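Local atomic coordinates of monosaccharide ABC transporter substrate-binding protein, CUT2 family (Acidothermus cellulolyticus, PDB entry 4RU1), a protein that binds myo-inositol and probably serves as the solute-binding component of an ABC transporter for carbohydrates. Residues E256-E259 with A260-L264; D126-V129 with A130-A134; T234-P237 with A238-E241. All coordinates share one frame; numbering follows the deposited sequence.

Contact 1 (E256-E259 with A260-L264)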
loop_
_atom_site.group_PDB
_atom_site.type_symbol
_atom_site.label_atom_id
_atom_site.label_comp_id
_atom_site.label_asym_id
_atom_site.label_seq_id
_atom_site.Cartn_x
_atom_site.Cartn_y
_atom_site.Cartn_z
ATOM N N GLU A 256 -2.085 -6.751 6.701
ATOM C CA GLU A 256 -3.259 -5.974 6.317
ATOM C C GLU A 256 -4.418 -6.850 5.814
ATOM O O GLU A 256 -5.541 -6.716 6.298
ATOM C CB GLU A 256 -2.921 -4.956 5.258
ATOM C CG GLU A 256 -1.892 -3.920 5.735
ATOM C CD GLU A 256 -1.510 -2.903 4.703
ATOM O OE1 GLU A 256 -2.064 -2.845 3.579
ATOM O OE2 GLU A 256 -0.552 -2.118 4.980
ATOM N N GLY A 257 -4.137 -7.715 4.860
ATOM C CA GLY A 257 -5.196 -8.600 4.327
ATOM C C GLY A 257 -5.668 -9.618 5.315
ATOM O O GLY A 257 -6.867 -9.853 5.447
ATOM N N TYR A 258 -4.739 -10.198 6.076
ATOM C CA TYR A 258 -5.095 -11.123 7.122
ATOM C C TYR A 258 -5.991 -10.538 8.183
ATOM O O TYR A 258 -7.028 -11.111 8.582
ATOM C CB TYR A 258 -3.806 -11.755 7.754
ATOM C CG TYR A 258 -4.087 -12.727 8.877
ATOM C CD1 TYR A 258 -4.288 -12.276 10.177
ATOM C CD2 TYR A 258 -4.087 -14.116 8.652
ATOM C CE1 TYR A 258 -4.528 -13.170 11.231
ATOM C CE2 TYR A 258 -4.306 -15.015 9.695
ATOM C CZ TYR A 258 -4.533 -14.544 10.970
ATOM O OH TYR A 258 -4.692 -15.468 11.998
ATOM N N GLU A 259 -5.588 -9.392 8.692
ATOM C CA GLU A 259 -6.376 -8.802 9.752
ATOM C C GLU A 259 -7.722 -8.244 9.299
ATOM O O GLU A 259 -8.705 -8.220 10.086
ATOM C CB GLU A 259 -5.620 -7.697 10.455
ATOM C CG GLU A 259 -4.346 -8.156 11.233
ATOM C CD GLU A 259 -4.631 -9.229 12.325
ATOM O OE1 GLU A 259 -5.759 -9.171 12.855
ATOM O OE2 GLU A 259 -3.738 -10.015 12.655
ATOM N N ALA A 260 -7.772 -7.766 8.055
ATOM C CA ALA A 260 -9.047 -7.298 7.520
ATOM C C ALA A 260 -10.074 -8.395 7.675
ATOM O O ALA A 260 -11.173 -8.167 8.116
ATOM C CB ALA A 260 -8.931 -6.915 6.047
ATOM N N VAL A 261 -9.683 -9.621 7.377
ATOM C CA VAL A 261 -10.580 -10.761 7.456
ATOM C C VAL A 261 -10.773 -11.191 8.928
ATOM O O VAL A 261 -11.921 -11.366 9.382
ATOM C CB VAL A 261 -10.158 -11.922 6.576
ATOM C CG1 VAL A 261 -11.016 -13.140 6.852
ATOM C CG2 VAL A 261 -10.218 -11.494 5.135
ATOM N N ASP A 262 -9.689 -11.458 9.641
ATOM C CA ASP A 262 -9.769 -12.019 10.997
ATOM C C ASP A 262 -10.429 -11.091 11.999
ATOM O O ASP A 262 -11.107 -11.576 12.934
ATOM C CB ASP A 262 -8.371 -12.462 11.451
ATOM C CG ASP A 262 -8.420 -13.473 12.556
ATOM O OD1 ASP A 262 -8.974 -14.573 12.337
ATOM O OD2 ASP A 262 -7.830 -13.257 13.647
ATOM N N SER A 263 -10.270 -9.788 11.845
ATOM C CA SER A 263 -10.917 -8.811 12.660
ATOM C C SER A 263 -12.420 -8.848 12.461
ATOM O O SER A 263 -13.170 -8.652 13.426
ATOM C CB SER A 263 -10.308 -7.425 12.491
ATOM O OG SER A 263 -10.764 -6.783 11.290
ATOM N N LEU A 264 -12.855 -9.020 11.209
ATOM C CA LEU A 264 -14.306 -9.170 10.985
ATOM C C LEU A 264 -14.827 -10.447 11.658
ATOM O O LEU A 264 -15.935 -10.466 12.253
ATOM C CB LEU A 264 -14.640 -9.168 9.483
ATOM C CG LEU A 264 -14.598 -7.811 8.853
ATOM C CD1 LEU A 264 -14.627 -7.813 7.319
ATOM C CD2 LEU A 264 -15.806 -7.044 9.326
#

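Contact 2 (D126-V129 with A130-A134)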
loop_
_atom_site.group_PDB
_atom_site.type_symbol
_atom_site.label_atom_id
_atom_site.label_comp_id
_atom_site.label_asym_id
_atom_site.label_seq_id
_atom_site.Cartn_x
_atom_site.Cartn_y
_atom_site.Cartn_z
ATOM N N ASP A 126 0.642 4.456 8.660
ATOM C CA ASP A 126 0.337 5.839 8.595
ATOM C C ASP A 126 1.314 6.389 7.581
ATOM O O ASP A 126 2.531 6.391 7.811
ATOM C CB ASP A 126 0.546 6.491 9.990
ATOM C CG ASP A 126 0.220 8.004 9.977
ATOM O OD1 ASP A 126 0.491 8.705 8.983
ATOM O OD2 ASP A 126 -0.256 8.535 10.993
ATOM N N GLU A 127 0.778 6.761 6.442
ATOM C CA GLU A 127 1.596 7.041 5.298
ATOM C C GLU A 127 2.321 8.409 5.389
ATOM O O GLU A 127 3.416 8.580 4.854
ATOM C CB GLU A 127 0.803 6.928 3.998
ATOM C CG GLU A 127 0.229 5.541 3.684
ATOM C CD GLU A 127 1.270 4.432 3.483
ATOM O OE1 GLU A 127 2.476 4.672 3.618
ATOM O OE2 GLU A 127 0.813 3.294 3.214
ATOM N N THR A 128 1.651 9.428 5.942
ATOM C CA THR A 128 2.320 10.684 6.317
ATOM C C THR A 128 3.524 10.420 7.231
ATOM O O THR A 128 4.611 10.902 6.967
ATOM C CB THR A 128 1.344 11.678 6.929
ATOM O OG1 THR A 128 0.298 11.931 5.960
ATOM C CG2 THR A 128 2.047 12.941 7.195
ATOM N N VAL A 129 3.320 9.622 8.290
ATOM C CA VAL A 129 4.454 9.297 9.171
ATOM C C VAL A 129 5.540 8.546 8.417
ATOM O O VAL A 129 6.740 8.816 8.565
ATOM C CB VAL A 129 3.994 8.457 10.375
ATOM C CG1 VAL A 129 5.181 7.988 11.207
ATOM C CG2 VAL A 129 3.084 9.296 11.223
ATOM N N ALA A 130 5.168 7.602 7.531
ATOM C CA ALA A 130 6.219 6.869 6.837
ATOM C C ALA A 130 6.997 7.838 5.919
ATOM O O ALA A 130 8.246 7.777 5.830
ATOM C CB ALA A 130 5.658 5.678 6.048
ATOM N N GLY A 131 6.285 8.741 5.230
ATOM C CA GLY A 131 6.935 9.749 4.374
ATOM C C GLY A 131 7.822 10.673 5.178
ATOM O O GLY A 131 8.949 10.926 4.812
ATOM N N GLN A 132 7.348 11.147 6.318
ATOM C CA GLN A 132 8.163 11.998 7.207
ATOM C C GLN A 132 9.397 11.262 7.657
ATOM O O GLN A 132 10.459 11.845 7.681
ATOM C CB GLN A 132 7.334 12.432 8.442
ATOM C CG GLN A 132 6.205 13.385 8.100
ATOM C CD GLN A 132 5.133 13.493 9.178
ATOM O OE1 GLN A 132 4.957 12.577 9.970
ATOM N NE2 GLN A 132 4.457 14.631 9.267
ATOM N N ALA A 133 9.261 9.982 7.994
ATOM C CA ALA A 133 10.442 9.201 8.365
ATOM C C ALA A 133 11.431 9.014 7.194
ATOM O O ALA A 133 12.611 8.995 7.394
ATOM C CB ALA A 133 9.993 7.842 8.871
ATOM N N ALA A 134 10.879 8.802 5.990
ATOM C CA ALA A 134 11.744 8.589 4.815
ATOM C C ALA A 134 12.505 9.910 4.498
ATOM O O ALA A 134 13.652 9.895 4.094
ATOM C CB ALA A 134 10.881 8.171 3.591
#

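Contact 3 (T234-P237 with A238-E241)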
loop_
_atom_site.group_PDB
_atom_site.type_symbol
_atom_site.label_atom_id
_atom_site.label_comp_id
_atom_site.label_asym_id
_atom_site.label_seq_id
_atom_site.Cartn_x
_atom_site.Cartn_y
_atom_site.Cartn_z
ATOM N N THR A 234 9.603 -10.029 -4.894
ATOM C CA THR A 234 10.498 -11.143 -4.827
ATOM C C THR A 234 11.937 -10.687 -5.074
ATOM O O THR A 234 12.896 -11.347 -4.626
ATOM C CB THR A 234 10.131 -12.272 -5.827
ATOM O OG1 THR A 234 10.099 -11.784 -7.170
ATOM C CG2 THR A 234 8.778 -12.825 -5.520
ATOM N N GLN A 235 12.084 -9.539 -5.782
ATOM C CA GLN A 235 13.396 -9.046 -6.183
ATOM C C GLN A 235 14.101 -8.114 -5.185
ATOM O O GLN A 235 15.304 -7.912 -5.240
ATOM C CB GLN A 235 13.263 -8.328 -7.530
ATOM C CG GLN A 235 12.851 -9.260 -8.668
ATOM C CD GLN A 235 12.405 -8.487 -9.878
ATOM O OE1 GLN A 235 13.107 -8.403 -10.882
ATOM N NE2 GLN A 235 11.243 -7.893 -9.777
ATOM N N VAL A 236 13.315 -7.497 -4.297
ATOM C CA VAL A 236 13.827 -6.476 -3.405
ATOM C C VAL A 236 14.920 -6.944 -2.435
ATOM O O VAL A 236 15.895 -6.277 -2.257
ATOM C CB VAL A 236 12.636 -5.809 -2.690
ATOM C CG1 VAL A 236 13.118 -4.933 -1.554
ATOM C CG2 VAL A 236 11.880 -4.928 -3.691
ATOM N N PRO A 237 14.768 -8.084 -1.778
ATOM C CA PRO A 237 15.814 -8.519 -0.871
ATOM C C PRO A 237 17.233 -8.533 -1.475
ATOM O O PRO A 237 18.133 -7.962 -0.885
ATOM C CB PRO A 237 15.342 -9.908 -0.441
ATOM C CG PRO A 237 13.878 -9.760 -0.461
ATOM C CD PRO A 237 13.604 -8.988 -1.735
ATOM N N ALA A 238 17.386 -9.184 -2.621
ATOM C CA ALA A 238 18.672 -9.176 -3.371
ATOM C C ALA A 238 19.177 -7.799 -3.662
ATOM O O ALA A 238 20.395 -7.505 -3.543
ATOM C CB ALA A 238 18.519 -9.931 -4.661
ATOM N N GLU A 239 18.235 -6.947 -4.071
ATOM C CA GLU A 239 18.529 -5.558 -4.381
ATOM C C GLU A 239 19.058 -4.779 -3.196
ATOM O O GLU A 239 19.955 -3.947 -3.337
ATOM C CB GLU A 239 17.305 -4.877 -5.054
ATOM C CG GLU A 239 17.145 -5.431 -6.437
ATOM C CD GLU A 239 15.789 -5.239 -7.035
ATOM O OE1 GLU A 239 14.801 -4.846 -6.359
ATOM O OE2 GLU A 239 15.672 -5.563 -8.211
ATOM N N ILE A 240 18.527 -4.995 -2.009
ATOM C CA ILE A 240 19.094 -4.395 -0.794
ATOM C C ILE A 240 20.491 -4.973 -0.487
ATOM O O ILE A 240 21.418 -4.262 -0.251
ATOM C CB ILE A 240 18.159 -4.650 0.414
ATOM C CG1 ILE A 240 16.840 -3.860 0.252
ATOM C CG2 ILE A 240 18.763 -4.245 1.712
ATOM C CD1 ILE A 240 15.709 -4.287 1.169
ATOM N N GLU A 241 20.622 -6.277 -0.566
ATOM C CA GLU A 241 21.937 -6.936 -0.358
ATOM C C GLU A 241 23.074 -6.428 -1.275
ATOM O O GLU A 241 24.194 -6.166 -0.814
ATOM C CB GLU A 241 21.749 -8.460 -0.527
ATOM C CG GLU A 241 20.882 -9.168 0.535
ATOM C CD GLU A 241 20.200 -10.451 0.060
ATOM O OE1 GLU A 241 20.698 -11.088 -0.900
ATOM O OE2 GLU A 241 19.151 -10.830 0.653
HETATM O O HOH W 1 15.572 -11.193 -3.850
#

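Contact 1 (E256-E259 with A260-L264)
S263 and E259 meet through a doubly used carbonyl. The oxygen E259 O accepts from S263 N and from the hydroxyl S263 OG, each at 2.8 Å, and the two donors come from opposite faces of the carbonyl plane. The hydroxyl can turn back in this way because OG sits between the backbone N and the carbonyl carbon (chi1 79°), which folds it over the preceding turn; inside the helix, this gives the hydroxyl of this buried serine a backbone partner. One residue earlier in each segment, D262 N donates to Y258 O at 2.9 Å.

The same pair also meets through its side chains. Y258 and D262 run side by side and point the same way, with CE1 of Y258 3.9 Å from CB of D262 and the ring and carboxylate planes 38° apart. Both side chains leave the backbone with CG anti to N, which accounts for their shared course. At the start of the stretch, A260 N donates to E256 O over 3.0 Å, and the CB of A260 packs 3.4 Å from that same oxygen.

Further out, K49 holds the phenol oxygen of Y258, and V261 packs on A43 and A46 of helix 35-49. A260, S263 and L264 lie against the parallel sheet, on residues such as M25, V105 and F107. The carboxylate of E256 is fixed by Q251 and N108, both residues of the inositol pocket, and the E256 side chain comes to about 5 Å from the bound inositol. E256 is thus placed as a second-shell residue, at the pocket end of a helix that packs on a parallel sheet in the alpha/beta fold of periplasmic sugar-binding proteins.

Contact 2 (D126-V129 with A130-A134)
T128 and Q132, one helical turn apart, cross obliquely, the methyl CG2 of T128 touching the amide of Q132 at NE2 over 3.6 Å. CG2 lies anti to the backbone N, while OG1 stands beside it (chi1 -58°), which turns the methyl along the helix toward the glutamine. The chain of Q132 runs back over the T128 carbonyl, with CG 3.2 Å from T128 O, and its OE1 comes to 3.4 Å from V129 CA. The amide is therefore laid across the preceding turn, touching both T128 and V129, while its NE2 is hydrogen-bonded to Q167.

Beneath these side chains the backbone bonds are regular. Q132 N meets T128 O at 2.8 Å, and A130 N binds D126 O at 2.9 Å.

D126 is the N-cap of the helix: its OD1 accepts from V129 N at 3.1 Å, in a straight bond (173°) that arrives from above the carboxylate plane. E127, one residue on, points away from the following turn. Its OE1 makes a salt bridge with R161 and also accepts from Q125, so a residue of the inositol pocket is held from the start of this helix.

The stretch opens helix 127-140, just after strand 121-124. T128 and E127 pack on S160 of helix 156-168, and Q132 is bonded to that helix by its side chain to Q167 and by its backbone O to T168. E127 and A130 rest on F230 of strand 226-230.

Contact 3 (T234-P237 with A238-E241)
I240 and V236 are joined by the backbone hydrogen bond from I240 N to V236 O, 2.9 Å long. E241 N binds P237 O at 3.0 Å, and E239 N reaches Q235 O over a longer 3.3 Å. A water continues the pattern at the start of the turn, donating to T234 O and accepting from A238 N at 3.0 Å. It thus bridges a carbonyl and an amide four residues apart, the spacing of a helical bond.

Apolar contact is made by V236 and I240, whose side chains lie at a slant to each other with CG1 of V236 3.8 Å from CD1 of I240. CG1 of V236 stands anti to the backbone N (chi1 169°), which carries this branch toward the isoleucine. Both residues also pack on A248 of strand 248-250.

Two glutamate chains lie along the preceding carbonyls. E239 extends back past Q235, its CG 3.3 Å from Q235 O, and crosses V236 at about a right angle; its OE1 is hydrogen-bonded to Q212 of helix 208-220. E241, extended beyond CG, passes alongside P237 O, with CG 3.3 Å from it, while the proline ring packs on A296 and A299 of helix 293-300.

V236 and I240 thus close onto the sheet, and the amide of Q212 probably helps to offset the cost of burying the charge of E239.

From the N terminus, contact 2 comes first, at the start of helix 127-140. Contact 3 follows in helix 236-241, between strands 226-230 and 248-250, and contact 1 comes last, in helix 253-270. Each spans one uninterrupted stretch and closes no more than successive helical turns; the three stand in series, none nested in or crossing another. Contact 1 packs on the parallel sheet containing strand 21-27, whereas contacts 2 and 3 touch the mixed sheet at strands 226-230 and 248-250. Contacts 1 and 2 approach to about 6 Å at their nearest atoms, near the inositol; the nearest atoms of contact 3 lie about 14 Å from contact 2 and about 15 Å from contact 1.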